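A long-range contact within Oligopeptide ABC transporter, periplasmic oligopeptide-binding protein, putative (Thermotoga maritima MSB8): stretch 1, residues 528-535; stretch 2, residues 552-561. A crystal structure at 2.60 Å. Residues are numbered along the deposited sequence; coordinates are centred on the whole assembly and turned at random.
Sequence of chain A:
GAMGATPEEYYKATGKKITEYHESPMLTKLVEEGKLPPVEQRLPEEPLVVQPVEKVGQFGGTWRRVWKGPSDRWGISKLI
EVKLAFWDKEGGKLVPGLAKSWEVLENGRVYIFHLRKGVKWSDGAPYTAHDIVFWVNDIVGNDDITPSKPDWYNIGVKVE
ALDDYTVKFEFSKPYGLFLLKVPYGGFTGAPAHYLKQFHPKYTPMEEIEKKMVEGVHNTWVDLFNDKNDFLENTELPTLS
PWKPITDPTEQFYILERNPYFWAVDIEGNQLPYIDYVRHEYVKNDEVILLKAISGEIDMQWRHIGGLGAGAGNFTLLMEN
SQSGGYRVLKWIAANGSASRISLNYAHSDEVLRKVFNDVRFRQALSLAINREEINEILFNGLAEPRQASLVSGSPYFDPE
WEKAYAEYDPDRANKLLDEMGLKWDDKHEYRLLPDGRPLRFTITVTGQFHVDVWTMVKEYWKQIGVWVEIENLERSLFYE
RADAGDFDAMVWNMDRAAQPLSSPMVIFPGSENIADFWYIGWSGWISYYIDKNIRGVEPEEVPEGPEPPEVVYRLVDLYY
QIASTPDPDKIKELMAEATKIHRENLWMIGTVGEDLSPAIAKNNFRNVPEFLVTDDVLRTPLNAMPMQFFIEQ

Stretch 1 528-535: YYIDKNIR
Stretch 2, residues 552-561: VYRLVDLYYQ

Two helices of one chain cross here at a signed angle of -56°, their axes approaching to 10.8 Å and both running in broadly the same sense. Stretch 2 is helical throughout, part of a longer helix. Stretch 1 continues a helix begun earlier and widens into a pi-type turn at 530-534, where I530 O accepts from R535 N at 3.3 Å and, weakly, from I534 N at 3.0 Å. The register is set by three CA-CA distances: Y529 to Y553 at 7.5 Å, I530 to V556 at 7.7 Å and I534 to Y560 at 8.0 Å. The contact buries 421 Å², summed over both sides, and Y529 contributes the largest share.

Along stretch 2, V552 lies out of reach, and the contact opens with Y553, whose CB points toward stretch 1. Its m rotamer (chi1 -75°, chi2 -31°) lays the ring on that of Y529, which is t (chi1 180°, chi2 -84°). The result is an offset stack, centroids 4.3 Å apart and planes at 15°, with Y529 CD2 3.2 Å from Y553 CD1. Two flat side chains thus fill the space where the backbones come nearest. The hydroxyl of Y553 is satisfied elsewhere in the structure.

R554 starts with its CB pointing away, yet its bent chain (chi1 -135°, chi2 47°, chi3 38°) brings the guanidinium back, with NH1 3.5 Å from Y529 OH. Its stronger partner lies within its own helix: R554 NH1 forms a salt bridge with D557 OD2 at 2.6 Å. L555 is out of reach.

V556 (chi1 175°, t) is compact and buried, suited to a place close to the opposing helix. Its CG1 packs 3.6 Å from CG1 of I530 (m, t) and 4.3 Å from CD1 of Y529.

D557 leaves its backbone sideways, but chi1 -72° (m) and chi2 -48° bring the carboxylate to the contact. Y529 OH donates a hydrogen bond to D557 OD2 at 2.8 Å, near the plane of the tyrosine ring. The same oxygen therefore serves both the tyrosine and the arginine, so Y529, a knob among Y553, R554, V556 and D557, has its polar tip paid for while its ring stacks.

L558 and Y559 are out of reach. Y560 (chi1 -82°, m; chi2 88°) closes the contact with a broad ring for the two isoleucines: its CD2 lies 4.0 Å from CG2 of I534 (m, p), and its CE1 4.2 Å from CD1 of I530. Q561, exposed, takes no part.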

# COMPACT_ATOMS: atom_id res chain seq x y z
N TYR A 528 -1.88 9.83 -27.61
CA TYR A 528 -2.06 9.55 -29.04
C TYR A 528 -1.74 8.09 -29.37
O TYR A 528 -2.45 7.45 -30.16
CB TYR A 528 -1.21 10.53 -29.87
CG TYR A 528 -1.19 10.27 -31.37
CD1 TYR A 528 -2.38 10.06 -32.08
CD2 TYR A 528 0.01 10.26 -32.08
CE1 TYR A 528 -2.36 9.83 -33.45
CE2 TYR A 528 0.03 10.03 -33.45
CZ TYR A 528 -1.16 9.82 -34.12
OH TYR A 528 -1.15 9.58 -35.48
N TYR A 529 -0.69 7.55 -28.74
CA TYR A 529 -0.25 6.18 -28.98
C TYR A 529 -1.26 5.16 -28.47
O TYR A 529 -1.68 4.27 -29.21
CB TYR A 529 1.09 5.96 -28.28
CG TYR A 529 1.67 4.58 -28.45
CD1 TYR A 529 1.28 3.53 -27.62
CD2 TYR A 529 2.64 4.32 -29.41
CE1 TYR A 529 1.83 2.26 -27.76
CE2 TYR A 529 3.20 3.07 -29.56
CZ TYR A 529 2.79 2.04 -28.73
OH TYR A 529 3.35 0.78 -28.88
N ILE A 530 -1.63 5.28 -27.21
CA ILE A 530 -2.59 4.37 -26.59
C ILE A 530 -3.88 4.37 -27.40
O ILE A 530 -4.41 3.32 -27.74
CB ILE A 530 -2.89 4.76 -25.13
CG1 ILE A 530 -1.65 4.54 -24.26
CG2 ILE A 530 -4.05 3.94 -24.57
CD1 ILE A 530 -1.69 5.28 -22.94
N ASP A 531 -4.37 5.57 -27.72
CA ASP A 531 -5.60 5.71 -28.50
C ASP A 531 -5.51 5.02 -29.86
O ASP A 531 -6.46 4.36 -30.28
CB ASP A 531 -5.97 7.19 -28.69
CG ASP A 531 -7.15 7.63 -27.83
OD1 ASP A 531 -7.53 6.89 -26.89
OD2 ASP A 531 -7.71 8.71 -28.10
N LYS A 532 -4.38 5.17 -30.54
CA LYS A 532 -4.20 4.57 -31.86
C LYS A 532 -4.09 3.05 -31.77
O LYS A 532 -4.95 2.34 -32.29
CB LYS A 532 -2.96 5.15 -32.56
CG LYS A 532 -2.76 4.64 -33.98
CD LYS A 532 -1.59 5.32 -34.67
CE LYS A 532 -1.24 4.63 -35.98
NZ LYS A 532 -0.06 5.26 -36.63
N ASN A 533 -3.05 2.56 -31.10
CA ASN A 533 -2.72 1.14 -31.13
C ASN A 533 -3.59 0.28 -30.22
O ASN A 533 -4.18 -0.69 -30.67
CB ASN A 533 -1.25 0.94 -30.76
CG ASN A 533 -0.32 1.73 -31.66
OD1 ASN A 533 -0.77 2.48 -32.53
ND2 ASN A 533 0.98 1.57 -31.46
N ILE A 534 -3.66 0.64 -28.95
CA ILE A 534 -4.28 -0.22 -27.95
C ILE A 534 -5.80 -0.29 -28.08
O ILE A 534 -6.38 -1.37 -27.96
CB ILE A 534 -3.88 0.18 -26.51
CG1 ILE A 534 -2.49 -0.37 -26.16
CG2 ILE A 534 -4.87 -0.34 -25.48
CD1 ILE A 534 -1.36 0.17 -27.02
N ARG A 535 -6.45 0.85 -28.31
CA ARG A 535 -7.93 0.90 -28.29
C ARG A 535 -8.63 -0.09 -29.25
O ARG A 535 -9.44 -0.90 -28.79
CB ARG A 535 -8.45 2.33 -28.51
CG ARG A 535 -8.07 3.32 -27.42
CD ARG A 535 -8.94 3.21 -26.19
NE ARG A 535 -8.40 4.00 -25.09
CZ ARG A 535 -8.96 4.13 -23.89
NH1 ARG A 535 -8.37 4.88 -22.97
NH2 ARG A 535 -10.11 3.51 -23.61
N VAL A 552 9.95 4.14 -24.44
CA VAL A 552 8.80 4.63 -23.67
C VAL A 552 7.50 4.01 -24.19
O VAL A 552 6.69 3.53 -23.40
CB VAL A 552 8.70 6.17 -23.71
CG1 VAL A 552 7.40 6.66 -23.10
CG2 VAL A 552 9.88 6.80 -22.99
N TYR A 553 7.30 4.02 -25.50
CA TYR A 553 6.12 3.38 -26.10
C TYR A 553 6.04 1.91 -25.72
O TYR A 553 4.95 1.32 -25.73
CB TYR A 553 6.14 3.50 -27.62
CG TYR A 553 5.79 4.86 -28.20
CD1 TYR A 553 4.90 5.73 -27.57
CD2 TYR A 553 6.33 5.26 -29.43
CE1 TYR A 553 4.59 6.96 -28.12
CE2 TYR A 553 6.01 6.49 -29.99
CZ TYR A 553 5.14 7.33 -29.33
OH TYR A 553 4.82 8.55 -29.88
N ARG A 554 7.19 1.32 -25.41
CA ARG A 554 7.27 -0.09 -25.01
C ARG A 554 6.71 -0.29 -23.60
O ARG A 554 5.93 -1.22 -23.37
CB ARG A 554 8.73 -0.58 -25.11
CG ARG A 554 8.90 -1.94 -25.77
CD ARG A 554 8.10 -2.08 -27.07
NE ARG A 554 8.10 -0.85 -27.86
CZ ARG A 554 7.18 -0.53 -28.77
NH1 ARG A 554 6.16 -1.33 -29.03
NH2 ARG A 554 7.28 0.62 -29.43
N LEU A 555 7.12 0.57 -22.67
CA LEU A 555 6.59 0.54 -21.30
C LEU A 555 5.07 0.60 -21.26
O LEU A 555 4.45 0.02 -20.37
CB LEU A 555 7.17 1.68 -20.46
CG LEU A 555 8.57 1.47 -19.89
CD1 LEU A 555 9.09 2.76 -19.30
CD2 LEU A 555 8.58 0.37 -18.84
N VAL A 556 4.46 1.32 -22.20
CA VAL A 556 3.01 1.36 -22.30
C VAL A 556 2.49 -0.03 -22.63
O VAL A 556 1.61 -0.54 -21.96
CB VAL A 556 2.52 2.36 -23.37
CG1 VAL A 556 1.01 2.30 -23.53
CG2 VAL A 556 2.96 3.78 -23.02
N ASP A 557 3.07 -0.64 -23.67
CA ASP A 557 2.67 -1.98 -24.12
C ASP A 557 2.73 -2.99 -22.99
O ASP A 557 1.81 -3.80 -22.82
CB ASP A 557 3.57 -2.45 -25.27
CG ASP A 557 3.30 -1.71 -26.56
OD1 ASP A 557 2.12 -1.58 -26.95
OD2 ASP A 557 4.28 -1.26 -27.20
N LEU A 558 3.81 -2.92 -22.22
CA LEU A 558 3.99 -3.77 -21.04
C LEU A 558 2.83 -3.60 -20.06
O LEU A 558 2.25 -4.59 -19.61
CB LEU A 558 5.31 -3.46 -20.34
CG LEU A 558 6.61 -3.83 -21.07
CD1 LEU A 558 7.81 -3.55 -20.18
CD2 LEU A 558 6.61 -5.29 -21.50
N TYR A 559 2.49 -2.35 -19.74
CA TYR A 559 1.42 -2.11 -18.78
C TYR A 559 0.10 -2.72 -19.23
O TYR A 559 -0.59 -3.36 -18.44
CB TYR A 559 1.19 -0.62 -18.51
CG TYR A 559 0.03 -0.43 -17.57
CD1 TYR A 559 0.18 -0.66 -16.20
CD2 TYR A 559 -1.23 -0.08 -18.04
CE1 TYR A 559 -0.89 -0.53 -15.34
CE2 TYR A 559 -2.30 0.06 -17.18
CZ TYR A 559 -2.12 -0.17 -15.83
OH TYR A 559 -3.19 -0.03 -14.98
N TYR A 560 -0.25 -2.50 -20.49
CA TYR A 560 -1.55 -2.97 -20.99
C TYR A 560 -1.61 -4.49 -21.16
O TYR A 560 -2.69 -5.08 -21.19
CB TYR A 560 -1.95 -2.21 -22.25
CG TYR A 560 -2.57 -0.88 -21.89
CD1 TYR A 560 -1.78 0.25 -21.71
CD2 TYR A 560 -3.93 -0.78 -21.66
CE1 TYR A 560 -2.34 1.46 -21.35
CE2 TYR A 560 -4.50 0.43 -21.29
CZ TYR A 560 -3.71 1.54 -21.14
OH TYR A 560 -4.29 2.73 -20.77
N GLN A 561 -0.44 -5.11 -21.25
CA GLN A 561 -0.34 -6.56 -21.13
C GLN A 561 -0.61 -6.96 -19.69
O GLN A 561 -1.45 -7.82 -19.43
CB GLN A 561 1.04 -7.06 -21.55
CG GLN A 561 1.21 -7.22 -23.05
CD GLN A 561 2.52 -7.88 -23.41
OE1 GLN A 561 3.57 -7.23 -23.46
NE2 GLN A 561 2.48 -9.19 -23.67